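Local coordinates for LPXTG cell wall anchor domain-containing protein (Lactobacillus rhamnosus, PDB 7CBS) that serves as the adhesive basal pilin of the sortase-assembled SpaCBA pilus and probably takes part in anchoring that pilus to the cell surface, at residues A[107-112]-A[119-124]; A[98-103]-A[134-139]; A[154-159]-A[166-171]; A[78-83]-A[92-97]. All blocks are in the same frame, centred on the assembly; numbering follows the deposited sequence.

Interaction 1 of 4, residues A[107-112]-A[119-124]; sequences LIAQVV and AYFGDL. With MG (magnesium ion), chain I.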
loop_
_atom_site.group_PDB
_atom_site.type_symbol
_atom_site.label_atom_id
_atom_site.label_comp_id
_atom_site.label_asym_id
_atom_site.label_seq_id
_atom_site.Cartn_x
_atom_site.Cartn_y
_atom_site.Cartn_z
ATOM N N LEU A 107 -14.628 10.288 9.114
ATOM C CA LEU A 107 -14.845 9.651 7.786
ATOM C C LEU A 107 -13.633 9.945 6.893
ATOM O O LEU A 107 -13.355 11.137 6.652
ATOM C CB LEU A 107 -16.144 10.177 7.164
ATOM C CG LEU A 107 -16.809 9.255 6.142
ATOM C CD1 LEU A 107 -18.246 9.689 5.875
ATOM C CD2 LEU A 107 -16.018 9.203 4.841
ATOM N N ILE A 108 -12.938 8.893 6.443
ATOM C CA ILE A 108 -11.683 8.984 5.638
ATOM C C ILE A 108 -12.036 8.856 4.154
ATOM O O ILE A 108 -11.678 9.772 3.381
ATOM C CB ILE A 108 -10.663 7.911 6.073
ATOM C CG1 ILE A 108 -10.340 8.013 7.568
ATOM C CG2 ILE A 108 -9.422 7.966 5.188
ATOM C CD1 ILE A 108 -8.897 7.742 7.945
ATOM N N ALA A 109 -12.695 7.755 3.774
ATOM C CA ALA A 109 -12.978 7.386 2.367
ATOM C C ALA A 109 -14.266 6.561 2.266
ATOM O O ALA A 109 -14.560 5.790 3.202
ATOM C CB ALA A 109 -11.803 6.628 1.805
ATOM N N GLN A 110 -14.987 6.725 1.153
ATOM C CA GLN A 110 -16.205 5.958 0.778
ATOM C C GLN A 110 -15.946 5.304 -0.584
ATOM O O GLN A 110 -15.672 6.045 -1.546
ATOM C CB GLN A 110 -17.417 6.892 0.753
ATOM C CG GLN A 110 -18.753 6.167 0.671
ATOM C CD GLN A 110 -19.878 7.004 1.228
ATOM O OE1 GLN A 110 -20.161 8.097 0.740
ATOM N NE2 GLN A 110 -20.532 6.489 2.258
ATOM N N VAL A 111 -16.010 3.970 -0.652
ATOM C CA VAL A 111 -15.511 3.150 -1.795
ATOM C C VAL A 111 -16.548 2.074 -2.139
ATOM O O VAL A 111 -17.058 1.422 -1.205
ATOM C CB VAL A 111 -14.140 2.532 -1.452
ATOM C CG1 VAL A 111 -13.765 1.387 -2.382
ATOM C CG2 VAL A 111 -13.043 3.587 -1.426
ATOM N N VAL A 112 -16.809 1.882 -3.437
ATOM C CA VAL A 112 -17.810 0.924 -3.992
ATOM C C VAL A 112 -17.080 -0.374 -4.363
ATOM O O VAL A 112 -15.918 -0.288 -4.803
ATOM C CB VAL A 112 -18.537 1.523 -5.214
ATOM C CG1 VAL A 112 -19.823 0.771 -5.521
ATOM C CG2 VAL A 112 -18.810 3.012 -5.046
ATOM N N ALA A 119 -13.565 -3.795 -2.381
ATOM C CA ALA A 119 -13.562 -2.360 -2.014
ATOM C C ALA A 119 -12.153 -1.988 -1.541
ATOM O O ALA A 119 -11.779 -2.407 -0.424
ATOM C CB ALA A 119 -14.597 -2.095 -0.951
ATOM N N TYR A 120 -11.409 -1.245 -2.367
ATOM C CA TYR A 120 -9.969 -0.932 -2.176
ATOM C C TYR A 120 -9.825 0.376 -1.390
ATOM O O TYR A 120 -10.348 1.414 -1.841
ATOM C CB TYR A 120 -9.258 -0.853 -3.529
ATOM C CG TYR A 120 -7.808 -0.448 -3.448
ATOM C CD1 TYR A 120 -7.443 0.890 -3.385
ATOM C CD2 TYR A 120 -6.797 -1.398 -3.429
ATOM C CE1 TYR A 120 -6.115 1.273 -3.296
ATOM C CE2 TYR A 120 -5.461 -1.034 -3.337
ATOM C CZ TYR A 120 -5.121 0.309 -3.282
ATOM O OH TYR A 120 -3.812 0.690 -3.208
ATOM N N PHE A 121 -9.127 0.313 -0.251
ATOM C CA PHE A 121 -8.753 1.475 0.598
ATOM C C PHE A 121 -7.228 1.553 0.683
ATOM O O PHE A 121 -6.640 0.876 1.551
ATOM C CB PHE A 121 -9.367 1.349 1.993
ATOM C CG PHE A 121 -10.874 1.336 2.026
ATOM C CD1 PHE A 121 -11.593 2.519 2.053
ATOM C CD2 PHE A 121 -11.572 0.138 2.044
ATOM C CE1 PHE A 121 -12.976 2.507 2.109
ATOM C CE2 PHE A 121 -12.957 0.128 2.097
ATOM C CZ PHE A 121 -13.656 1.312 2.124
ATOM N N GLY A 122 -6.617 2.342 -0.204
ATOM C CA GLY A 122 -5.156 2.490 -0.312
ATOM C C GLY A 122 -4.633 3.578 0.607
ATOM O O GLY A 122 -5.368 4.559 0.837
ATOM N N ASP A 123 -3.412 3.392 1.119
ATOM C CA ASP A 123 -2.671 4.377 1.949
ATOM C C ASP A 123 -3.500 4.789 3.175
ATOM O O ASP A 123 -3.614 6.006 3.431
ATOM C CB ASP A 123 -2.240 5.570 1.093
ATOM C CG ASP A 123 -1.314 5.165 -0.039
ATOM O OD1 ASP A 123 -0.534 4.206 0.167
ATOM O OD2 ASP A 123 -1.388 5.795 -1.120
ATOM N N LEU A 124 -4.041 3.817 3.911
ATOM C CA LEU A 124 -4.560 4.035 5.293
ATOM C C LEU A 124 -3.357 4.158 6.220
ATOM O O LEU A 124 -2.546 3.235 6.282
ATOM C CB LEU A 124 -5.464 2.872 5.711
ATOM C CG LEU A 124 -6.875 2.872 5.118
ATOM C CD1 LEU A 124 -7.660 1.659 5.590
ATOM C CD2 LEU A 124 -7.623 4.149 5.476
HETATM MG MG MG I . 0.721 3.188 1.289
HETATM O O HOH W 1 2.294 1.791 1.627
HETATM O O HOH W 2 -0.338 1.391 1.632
HETATM O O HOH W 3 1.138 2.207 -0.567
#
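The Phe121 ring is the flat group on which strands 107-112 and 119-124 converge. Near its plane, at the edge, the ring receives Ala109 O, 3.8 Å from Phe121 CE1, while Val111 approaches the same corner obliquely, with Val111 CG2 3.7 Å from Phe121 CE1. A further ring, Phe137 of strand 131-141, meets Phe121 edge-to-face. The case illustrates how two strands can associate without backbone pairing: their axes run nearly antiparallel, at 148°, yet each pairs with other neighbours, 107-112 with strand 67-72 and 119-124 with 28-34 (its parent strand 118-128 also with 131-141), so side chains fill the interval. Val111 does much of this work. A chi1 of 164° turns Val111 CG1 away from the backbone N and against the other main chain, 3.5 Å from Tyr120 O, while CG2 touches both that oxygen and the ring. Ala109 CB adds a touch on Phe121 CD1 at 4.1 Å, and Ile108 CG2 meets Leu124 CD2 at 4.2 Å where the strands diverge. A leucine in place of Phe121 would probably leave Val111 and Phe137 without their aromatic partner and open a gap between the strands. Near the far end of 119-124, Asp123 OD1 binds magnesium at 2.0 Å together with three waters; Thr28 OG1 of the same chain and Asp123 OD1 of the second subunit complete the site. The chemistry therefore divides along one strand: dispersion forces, which demand close fit rather than exact direction, join it to 107-112, whereas a directional carboxylate-metal bond ties it to the neighbouring molecule.

Interaction 2 of 4, residues A[98-103]-A[134-139]; sequences DSYQPA and VYLFKE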
loop_
_atom_site.group_PDB
_atom_site.type_symbol
_atom_site.label_atom_id
_atom_site.label_comp_id
_atom_site.label_asym_id
_atom_site.label_seq_id
_atom_site.Cartn_x
_atom_site.Cartn_y
_atom_site.Cartn_z
ATOM N N ASP A 98 -24.130 -0.667 16.011
ATOM C CA ASP A 98 -24.871 0.363 15.232
ATOM C C ASP A 98 -25.219 1.544 16.147
ATOM O O ASP A 98 -25.589 2.607 15.614
ATOM C CB ASP A 98 -26.118 -0.227 14.566
ATOM C CG ASP A 98 -25.838 -0.956 13.261
ATOM O OD1 ASP A 98 -24.666 -1.016 12.858
ATOM O OD2 ASP A 98 -26.805 -1.447 12.648
ATOM N N SER A 99 -25.118 1.357 17.469
ATOM C CA SER A 99 -25.248 2.426 18.495
ATOM C C SER A 99 -24.186 3.504 18.252
ATOM O O SER A 99 -24.568 4.680 18.089
ATOM C CB SER A 99 -25.140 1.860 19.889
ATOM O OG SER A 99 -26.086 0.821 20.088
ATOM N N TYR A 100 -22.911 3.102 18.214
ATOM C CA TYR A 100 -21.728 3.997 18.097
ATOM C C TYR A 100 -21.874 4.906 16.873
ATOM O O TYR A 100 -21.891 4.374 15.742
ATOM C CB TYR A 100 -20.431 3.185 18.008
ATOM C CG TYR A 100 -19.190 4.026 17.827
ATOM C CD1 TYR A 100 -18.720 4.839 18.848
ATOM C CD2 TYR A 100 -18.486 4.013 16.636
ATOM C CE1 TYR A 100 -17.585 5.619 18.685
ATOM C CE2 TYR A 100 -17.352 4.788 16.457
ATOM C CZ TYR A 100 -16.904 5.601 17.480
ATOM O OH TYR A 100 -15.778 6.355 17.306
ATOM N N GLN A 101 -21.983 6.218 17.100
ATOM C CA GLN A 101 -22.026 7.259 16.032
ATOM C C GLN A 101 -20.662 7.937 15.975
ATOM O O GLN A 101 -20.362 8.768 16.824
ATOM C CB GLN A 101 -23.150 8.275 16.270
ATOM C CG GLN A 101 -23.426 9.173 15.065
ATOM C CD GLN A 101 -23.602 8.423 13.764
ATOM O OE1 GLN A 101 -24.247 7.377 13.699
ATOM N NE2 GLN A 101 -23.027 8.958 12.699
ATOM N N PRO A 102 -19.793 7.602 14.988
ATOM C CA PRO A 102 -18.458 8.206 14.912
ATOM C C PRO A 102 -18.542 9.734 14.684
ATOM O O PRO A 102 -19.524 10.209 14.104
ATOM C CB PRO A 102 -17.816 7.537 13.684
ATOM C CG PRO A 102 -18.670 6.308 13.398
ATOM C CD PRO A 102 -20.056 6.647 13.894
ATOM N N ALA A 103 -17.534 10.477 15.149
ATOM C CA ALA A 103 -17.342 11.917 14.843
ATOM C C ALA A 103 -17.404 12.107 13.324
ATOM O O ALA A 103 -16.736 11.338 12.619
ATOM C CB ALA A 103 -16.033 12.406 15.410
ATOM N N VAL A 134 -6.750 2.740 14.318
ATOM C CA VAL A 134 -7.893 1.783 14.392
ATOM C C VAL A 134 -9.006 2.325 13.497
ATOM O O VAL A 134 -9.332 3.524 13.625
ATOM C CB VAL A 134 -8.382 1.567 15.837
ATOM C CG1 VAL A 134 -9.526 0.560 15.901
ATOM C CG2 VAL A 134 -7.245 1.134 16.756
ATOM N N TYR A 135 -9.538 1.472 12.615
ATOM C CA TYR A 135 -10.504 1.842 11.549
ATOM C C TYR A 135 -11.782 1.014 11.715
ATOM O O TYR A 135 -11.682 -0.187 12.044
ATOM C CB TYR A 135 -9.852 1.668 10.175
ATOM C CG TYR A 135 -8.654 2.559 9.960
ATOM C CD1 TYR A 135 -8.810 3.916 9.732
ATOM C CD2 TYR A 135 -7.365 2.059 10.016
ATOM C CE1 TYR A 135 -7.719 4.757 9.576
ATOM C CE2 TYR A 135 -6.262 2.880 9.853
ATOM C CZ TYR A 135 -6.441 4.233 9.629
ATOM O OH TYR A 135 -5.368 5.054 9.454
ATOM N N LEU A 136 -12.936 1.668 11.540
ATOM C CA LEU A 136 -14.288 1.050 11.489
ATOM C C LEU A 136 -14.737 0.988 10.025
ATOM O O LEU A 136 -14.709 2.039 9.360
ATOM C CB LEU A 136 -15.255 1.897 12.323
ATOM C CG LEU A 136 -16.739 1.587 12.142
ATOM C CD1 LEU A 136 -17.044 0.155 12.547
ATOM C CD2 LEU A 136 -17.587 2.569 12.933
ATOM N N PHE A 137 -15.141 -0.195 9.554
ATOM C CA PHE A 137 -15.573 -0.455 8.156
ATOM C C PHE A 137 -17.062 -0.821 8.150
ATOM O O PHE A 137 -17.396 -1.940 8.580
ATOM C CB PHE A 137 -14.713 -1.559 7.535
ATOM C CG PHE A 137 -13.293 -1.152 7.233
ATOM C CD1 PHE A 137 -12.988 -0.457 6.073
ATOM C CD2 PHE A 137 -12.260 -1.468 8.099
ATOM C CE1 PHE A 137 -11.681 -0.087 5.790
ATOM C CE2 PHE A 137 -10.955 -1.091 7.819
ATOM C CZ PHE A 137 -10.667 -0.400 6.666
ATOM N N LYS A 138 -17.916 0.093 7.676
ATOM C CA LYS A 138 -19.394 -0.070 7.611
ATOM C C LYS A 138 -19.848 -0.146 6.149
ATOM O O LYS A 138 -19.242 0.544 5.309
ATOM C CB LYS A 138 -20.111 1.105 8.284
ATOM C CG LYS A 138 -19.736 1.371 9.735
ATOM C CD LYS A 138 -20.459 2.574 10.315
ATOM C CE LYS A 138 -21.966 2.436 10.346
ATOM N NZ LYS A 138 -22.599 3.613 10.989
ATOM N N GLU A 139 -20.876 -0.955 5.881
ATOM C CA GLU A 139 -21.651 -0.955 4.613
ATOM C C GLU A 139 -22.760 0.096 4.748
ATOM O O GLU A 139 -23.694 -0.142 5.539
ATOM C CB GLU A 139 -22.229 -2.345 4.331
ATOM C CG GLU A 139 -23.085 -2.403 3.076
ATOM C CD GLU A 139 -23.756 -3.746 2.830
ATOM O OE1 GLU A 139 -23.070 -4.780 2.933
ATOM O OE2 GLU A 139 -24.969 -3.754 2.538
#
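Around Pro102 and Leu136, whose CA atoms are the closest pair at 9.0 Å, the irregular segment 98-103 passes over strand 134-139 at a height that only side chains can bridge. Leu136 supplies the bridge through one methyl. The side chain extends away from the backbone N, with chi1 at 167°, and from there CD2 reaches two residues of the loop at once: Pro102 CG at 3.9 Å and Tyr100 CD2 at 4.1 Å. The two meetings differ in character. Leu136 CD2 comes to the Tyr100 ring at its edge, near the ring plane, the two side chains running past one another in opposing senses; the proline is crossed at about a right angle. Within the loop, Pro102 N lies 4.0 Å above one face of the Tyr100 ring, displaced from the ring centre, so tyrosine and proline present a joint apolar surface to the leucine. The other end of the ring is polar, and Tyr100 OH hydrogen-bonds Asp76 OD2 in helix 74-84, which should restrain the swing of the ring.

Here, then, is a small example of a general way to cover a sheet, with a loop following helix 88-95 laid across strand 131-141 of the pilin D1 domain. At the margin, Asp98 OD1 and Lys138 NZ carry opposite charges but stand 5.4 Å apart, and Asp98 OD1 hydrogen-bonds Asn151 ND2 instead. Any attraction from Lys138 would probably be modest, and the junction probably depends chiefly on the exclusion of water around one methyl group, with its polar ties directed to other parts of the domain.

Interaction 3 of 4, residues A[154-159]-A[166-171]; sequences VVMSSN and SRIDLF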
loop_
_atom_site.group_PDB
_atom_site.type_symbol
_atom_site.label_atom_id
_atom_site.label_comp_id
_atom_site.label_asym_id
_atom_site.label_seq_id
_atom_site.Cartn_x
_atom_site.Cartn_y
_atom_site.Cartn_z
ATOM N N VAL A 154 -10.817 -2.654 12.864
ATOM C CA VAL A 154 -9.472 -3.225 12.562
ATOM C C VAL A 154 -8.419 -2.396 13.300
ATOM O O VAL A 154 -8.426 -1.153 13.138
ATOM C CB VAL A 154 -9.199 -3.250 11.046
ATOM C CG1 VAL A 154 -7.870 -3.920 10.720
ATOM C CG2 VAL A 154 -10.342 -3.900 10.287
ATOM N N VAL A 155 -7.553 -3.064 14.061
ATOM C CA VAL A 155 -6.434 -2.439 14.820
ATOM C C VAL A 155 -5.139 -2.647 14.030
ATOM O O VAL A 155 -4.871 -3.791 13.613
ATOM C CB VAL A 155 -6.339 -3.026 16.241
ATOM C CG1 VAL A 155 -5.240 -2.354 17.049
ATOM C CG2 VAL A 155 -7.678 -2.943 16.974
ATOM N N MET A 156 -4.373 -1.577 13.824
ATOM C CA MET A 156 -3.049 -1.625 13.155
ATOM C C MET A 156 -2.020 -2.144 14.163
ATOM O O MET A 156 -1.254 -1.332 14.716
ATOM C CB MET A 156 -2.664 -0.247 12.605
ATOM C CG MET A 156 -3.627 0.251 11.538
ATOM S SD MET A 156 -3.659 -0.816 10.068
ATOM C CE MET A 156 -5.427 -1.062 9.855
ATOM N N SER A 157 -2.049 -3.454 14.406
ATOM C CA SER A 157 -1.267 -4.175 15.448
ATOM C C SER A 157 0.237 -4.120 15.133
ATOM O O SER A 157 0.608 -3.596 14.068
ATOM C CB SER A 157 -1.748 -5.595 15.585
ATOM O OG SER A 157 -1.826 -6.220 14.316
ATOM N N SER A 158 1.056 -4.644 16.044
ATOM C CA SER A 158 2.547 -4.649 15.983
ATOM C C SER A 158 3.033 -5.133 14.611
ATOM O O SER A 158 3.897 -4.455 14.030
ATOM C CB SER A 158 3.145 -5.464 17.112
ATOM O OG SER A 158 3.879 -6.598 16.658
ATOM N N ASN A 159 2.498 -6.259 14.125
ATOM C CA ASN A 159 2.892 -6.908 12.841
ATOM C C ASN A 159 2.766 -5.903 11.692
ATOM O O ASN A 159 3.671 -5.872 10.824
ATOM C CB ASN A 159 2.052 -8.155 12.557
ATOM C CG ASN A 159 2.477 -8.880 11.300
ATOM O OD1 ASN A 159 3.629 -9.296 11.177
ATOM N ND2 ASN A 159 1.555 -9.043 10.365
ATOM N N SER A 166 1.720 -5.454 3.340
ATOM C CA SER A 166 1.413 -4.293 2.463
ATOM C C SER A 166 -0.101 -4.195 2.243
ATOM O O SER A 166 -0.564 -3.078 1.974
ATOM C CB SER A 166 2.160 -4.378 1.164
ATOM O OG SER A 166 3.500 -3.952 1.341
ATOM N N ARG A 167 -0.818 -5.320 2.361
ATOM C CA ARG A 167 -2.288 -5.401 2.145
ATOM C C ARG A 167 -2.941 -6.256 3.238
ATOM O O ARG A 167 -2.378 -7.318 3.574
ATOM C CB ARG A 167 -2.589 -5.993 0.764
ATOM C CG ARG A 167 -4.072 -6.077 0.443
ATOM C CD ARG A 167 -4.342 -6.452 -0.996
ATOM N NE ARG A 167 -4.003 -5.388 -1.929
ATOM C CZ ARG A 167 -4.338 -5.375 -3.216
ATOM N NH1 ARG A 167 -5.048 -6.365 -3.732
ATOM N NH2 ARG A 167 -3.984 -4.354 -3.978
ATOM N N ILE A 168 -4.074 -5.792 3.776
ATOM C CA ILE A 168 -4.988 -6.566 4.667
ATOM C C ILE A 168 -6.241 -6.922 3.865
ATOM O O ILE A 168 -6.881 -5.990 3.347
ATOM C CB ILE A 168 -5.350 -5.773 5.942
ATOM C CG1 ILE A 168 -4.116 -5.422 6.774
ATOM C CG2 ILE A 168 -6.381 -6.529 6.770
ATOM C CD1 ILE A 168 -4.351 -4.331 7.782
ATOM N N ASP A 169 -6.586 -8.212 3.798
ATOM C CA ASP A 169 -7.771 -8.734 3.068
ATOM C C ASP A 169 -8.865 -9.096 4.076
ATOM O O ASP A 169 -8.694 -10.097 4.793
ATOM C CB ASP A 169 -7.387 -9.923 2.185
ATOM C CG ASP A 169 -6.676 -9.504 0.914
ATOM O OD1 ASP A 169 -7.363 -8.994 0.012
ATOM O OD2 ASP A 169 -5.442 -9.666 0.851
ATOM N N LEU A 170 -9.947 -8.312 4.107
ATOM C CA LEU A 170 -11.086 -8.468 5.052
ATOM C C LEU A 170 -12.253 -9.167 4.348
ATOM O O LEU A 170 -12.551 -8.795 3.197
ATOM C CB LEU A 170 -11.504 -7.087 5.569
ATOM C CG LEU A 170 -10.466 -6.357 6.418
ATOM C CD1 LEU A 170 -10.914 -4.928 6.678
ATOM C CD2 LEU A 170 -10.209 -7.100 7.727
ATOM N N PHE A 171 -12.877 -10.134 5.030
ATOM C CA PHE A 171 -14.041 -10.929 4.555
ATOM C C PHE A 171 -15.173 -10.827 5.575
ATOM O O PHE A 171 -15.395 -11.761 6.343
ATOM C CB PHE A 171 -13.620 -12.383 4.317
ATOM C CG PHE A 171 -12.613 -12.575 3.212
ATOM C CD1 PHE A 171 -13.017 -12.639 1.888
ATOM C CD2 PHE A 171 -11.260 -12.696 3.494
ATOM C CE1 PHE A 171 -12.091 -12.814 0.871
ATOM C CE2 PHE A 171 -10.336 -12.876 2.476
ATOM C CZ PHE A 171 -10.752 -12.942 1.169
#
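Two strands of the curled mixed sheet in the pilin D1 domain face each other here through Val154 and Leu170, and just past the end of the first strand Met156 meets Ile168. Neither strand pairs with the other: 152-155 hydrogen-bonds to strand 131-141, whereas 167-170 runs parallel to strand 28-34. Curvature of the sheet brings the two into opposition, with Val154 and Leu170 CA atoms 9.3 Å apart, and apolar side chains bridge the interval. Val154 uses CG2, the branch anti to its carbonyl carbon, which fits against the forked end of Leu170: CD1 of that leucine is 3.8 Å from Val154 CG2 and CD2 is 4.1 Å from it. The aromatic ring of Phe137 also packs on Val154, and Val31 lies against Leu170.

The second pair begins from a change in backbone direction. Met156 is the centre of an inverse gamma turn, closed by a weak bond from Ser157 N to Val155 O, and the chain leaves the strand there for helix 158-161. Although the backbone turns off, the methionine side chain folds back inward, bent at chi2 (-63°) and again at chi3 (130°), among Val29, Leu126, Ala133 and Tyr135.

On another side of strand 167-170 the surface is polar and belongs to the assembly, where Arg167 NE hydrogen-bonds Ser166 OG of the second subunit. Inside, the link is purely a meeting of methyl groups: the terminal CE of Met156 comes obliquely to CD1 of Ile168, 4.0 Å away.

Interaction 4 of 4, residues A[78-83]-A[92-97]; sequences WQLVSK and QTTLSQ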
loop_
_atom_site.group_PDB
_atom_site.type_symbol
_atom_site.label_atom_id
_atom_site.label_comp_id
_atom_site.label_asym_id
_atom_site.label_seq_id
_atom_site.Cartn_x
_atom_site.Cartn_y
_atom_site.Cartn_z
ATOM N N TRP A 78 -8.874 3.538 21.952
ATOM C CA TRP A 78 -7.846 3.443 23.028
ATOM C C TRP A 78 -8.398 3.987 24.352
ATOM O O TRP A 78 -7.918 3.548 25.405
ATOM C CB TRP A 78 -6.547 4.152 22.630
ATOM C CG TRP A 78 -5.869 3.494 21.472
ATOM C CD1 TRP A 78 -5.484 4.077 20.299
ATOM C CD2 TRP A 78 -5.535 2.100 21.361
ATOM N NE1 TRP A 78 -4.915 3.145 19.475
ATOM C CE2 TRP A 78 -4.935 1.924 20.098
ATOM C CE3 TRP A 78 -5.672 0.990 22.206
ATOM C CZ2 TRP A 78 -4.480 0.682 19.660
ATOM C CZ3 TRP A 78 -5.222 -0.236 21.772
ATOM C CH2 TRP A 78 -4.641 -0.386 20.512
ATOM N N GLN A 79 -9.367 4.903 24.280
ATOM C CA GLN A 79 -10.077 5.472 25.453
ATOM C C GLN A 79 -10.933 4.366 26.081
ATOM O O GLN A 79 -10.963 4.280 27.319
ATOM C CB GLN A 79 -10.900 6.690 25.023
ATOM N N LEU A 80 -11.579 3.539 25.253
ATOM C CA LEU A 80 -12.460 2.415 25.677
ATOM C C LEU A 80 -11.607 1.302 26.293
ATOM O O LEU A 80 -11.978 0.798 27.374
ATOM C CB LEU A 80 -13.237 1.907 24.458
ATOM C CG LEU A 80 -14.565 2.609 24.196
ATOM C CD1 LEU A 80 -15.125 2.206 22.849
ATOM C CD2 LEU A 80 -15.555 2.300 25.303
ATOM N N VAL A 81 -10.502 0.943 25.631
ATOM C CA VAL A 81 -9.564 -0.133 26.075
ATOM C C VAL A 81 -8.908 0.268 27.406
ATOM O O VAL A 81 -8.738 -0.618 28.265
ATOM C CB VAL A 81 -8.520 -0.434 24.983
ATOM C CG1 VAL A 81 -7.363 -1.278 25.497
ATOM C CG2 VAL A 81 -9.165 -1.103 23.782
ATOM N N SER A 82 -8.542 1.545 27.563
ATOM C CA SER A 82 -7.912 2.100 28.789
ATOM C C SER A 82 -8.921 2.113 29.943
ATOM O O SER A 82 -8.494 1.916 31.088
ATOM C CB SER A 82 -7.349 3.476 28.543
ATOM O OG SER A 82 -6.318 3.435 27.579
ATOM N N LYS A 83 -10.207 2.334 29.645
ATOM C CA LYS A 83 -11.313 2.356 30.638
ATOM C C LYS A 83 -11.623 0.932 31.122
ATOM O O LYS A 83 -11.861 0.773 32.343
ATOM C CB LYS A 83 -12.573 2.979 30.026
ATOM C CG LYS A 83 -12.789 4.469 30.256
ATOM C CD LYS A 83 -11.632 5.416 29.966
ATOM C CE LYS A 83 -12.059 6.726 29.325
ATOM N NZ LYS A 83 -13.194 7.366 30.032
ATOM N N GLN A 92 -13.482 -3.725 20.306
ATOM C CA GLN A 92 -13.769 -4.004 18.873
ATOM C C GLN A 92 -15.276 -4.213 18.698
ATOM O O GLN A 92 -15.831 -3.671 17.730
ATOM C CB GLN A 92 -13.001 -5.234 18.383
ATOM C CG GLN A 92 -11.547 -4.946 18.046
ATOM C CD GLN A 92 -10.869 -6.158 17.461
ATOM O OE1 GLN A 92 -10.640 -7.153 18.142
ATOM N NE2 GLN A 92 -10.542 -6.082 16.179
ATOM N N THR A 93 -15.900 -4.974 19.600
ATOM C CA THR A 93 -17.346 -5.327 19.573
ATOM C C THR A 93 -18.194 -4.087 19.880
ATOM O O THR A 93 -19.232 -3.923 19.225
ATOM C CB THR A 93 -17.652 -6.466 20.555
ATOM O OG1 THR A 93 -16.950 -7.620 20.090
ATOM C CG2 THR A 93 -19.129 -6.774 20.667
ATOM N N THR A 94 -17.772 -3.261 20.843
ATOM C CA THR A 94 -18.483 -2.025 21.271
ATOM C C THR A 94 -18.510 -1.017 20.112
ATOM O O THR A 94 -19.595 -0.456 19.847
ATOM C CB THR A 94 -17.854 -1.438 22.541
ATOM O OG1 THR A 94 -18.055 -2.374 23.602
ATOM C CG2 THR A 94 -18.446 -0.102 22.935
ATOM N N LEU A 95 -17.371 -0.807 19.443
ATOM C CA LEU A 95 -17.235 0.172 18.329
ATOM C C LEU A 95 -17.814 -0.399 17.027
ATOM O O LEU A 95 -17.953 0.378 16.067
ATOM C CB LEU A 95 -15.759 0.544 18.146
ATOM C CG LEU A 95 -15.185 1.560 19.131
ATOM C CD1 LEU A 95 -13.852 2.071 18.619
ATOM C CD2 LEU A 95 -16.150 2.719 19.366
ATOM N N SER A 96 -18.111 -1.704 16.984
ATOM C CA SER A 96 -18.740 -2.401 15.829
ATOM C C SER A 96 -20.269 -2.290 15.902
ATOM O O SER A 96 -20.927 -2.657 14.910
ATOM C CB SER A 96 -18.309 -3.845 15.758
ATOM O OG SER A 96 -16.960 -3.962 15.318
ATOM N N GLN A 97 -20.819 -1.812 17.024
ATOM C CA GLN A 97 -22.286 -1.694 17.251
ATOM C C GLN A 97 -22.852 -0.561 16.386
ATOM O O GLN A 97 -22.103 0.390 16.091
ATOM C CB GLN A 97 -22.592 -1.446 18.729
ATOM C CG GLN A 97 -22.118 -2.553 19.660
ATOM C CD GLN A 97 -22.566 -3.924 19.216
ATOM O OE1 GLN A 97 -21.936 -4.569 18.380
ATOM N NE2 GLN A 97 -23.663 -4.385 19.792
#
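Leu80 and Leu95 make the close part of this contact, and it is narrow: a single methyl, Leu80 CD1, lies 3.7 Å from Leu95 CD2 and 3.8 Å from Leu95 CG, the two side chains meeting at a slant. Leu95 is buried, with Phe77, Val73, Val153 and Tyr100 also against it, whereas Leu80 and Thr94 are partly open to solvent. Beside this spot the fit relaxes. Thr94 offers only CG2 to the same methyl, at 4.0 Å from Leu80 CD1; with chi1 -65° its OG1 lies beside the backbone N, from where it hydrogen-bonds Val90 O one turn back in its own helix, and CG2 is turned to Leu80.

Helices 74-84 and 88-95 follow one another in the chain with a short connection between them, and they lie in the chain between strands 67-72 and 107-112 of this pilin domain. Val81 extends the packing of the two helices onto Ile88 and Ala91.

Toward solvent, the exposed Ser82 turns back on its own helix: Ser82 OG donates to Trp78 O at 2.7 Å, tilted 22° from the carbonyl plane, and Ser82 N donates to the same oxygen. In the other segment Ser96 OG donates to Gln92 O.

In the fold
All four contacts fall within one pilin D1 domain. Along the chain interaction 4 closes first; interaction 2 then spans a loop in which interaction 1 is nested, and interaction 3 follows. Strand 131-141 is the common element: it neighbours strand 118-128 of interaction 1 and strand 152-155 of interaction 3 in the mixed sheet. Interaction 2, on that strand, is centred about 14 Å from the centre of interaction 1 and 17 Å from that of interaction 3. Interaction 4, its centre about 11 Å from that of interaction 2, meets it where Leu95 packs on Tyr100. Interactions 1 and 3 both reach the second subunit: one part of the curled sheet meets it, while helices and a loop cover another.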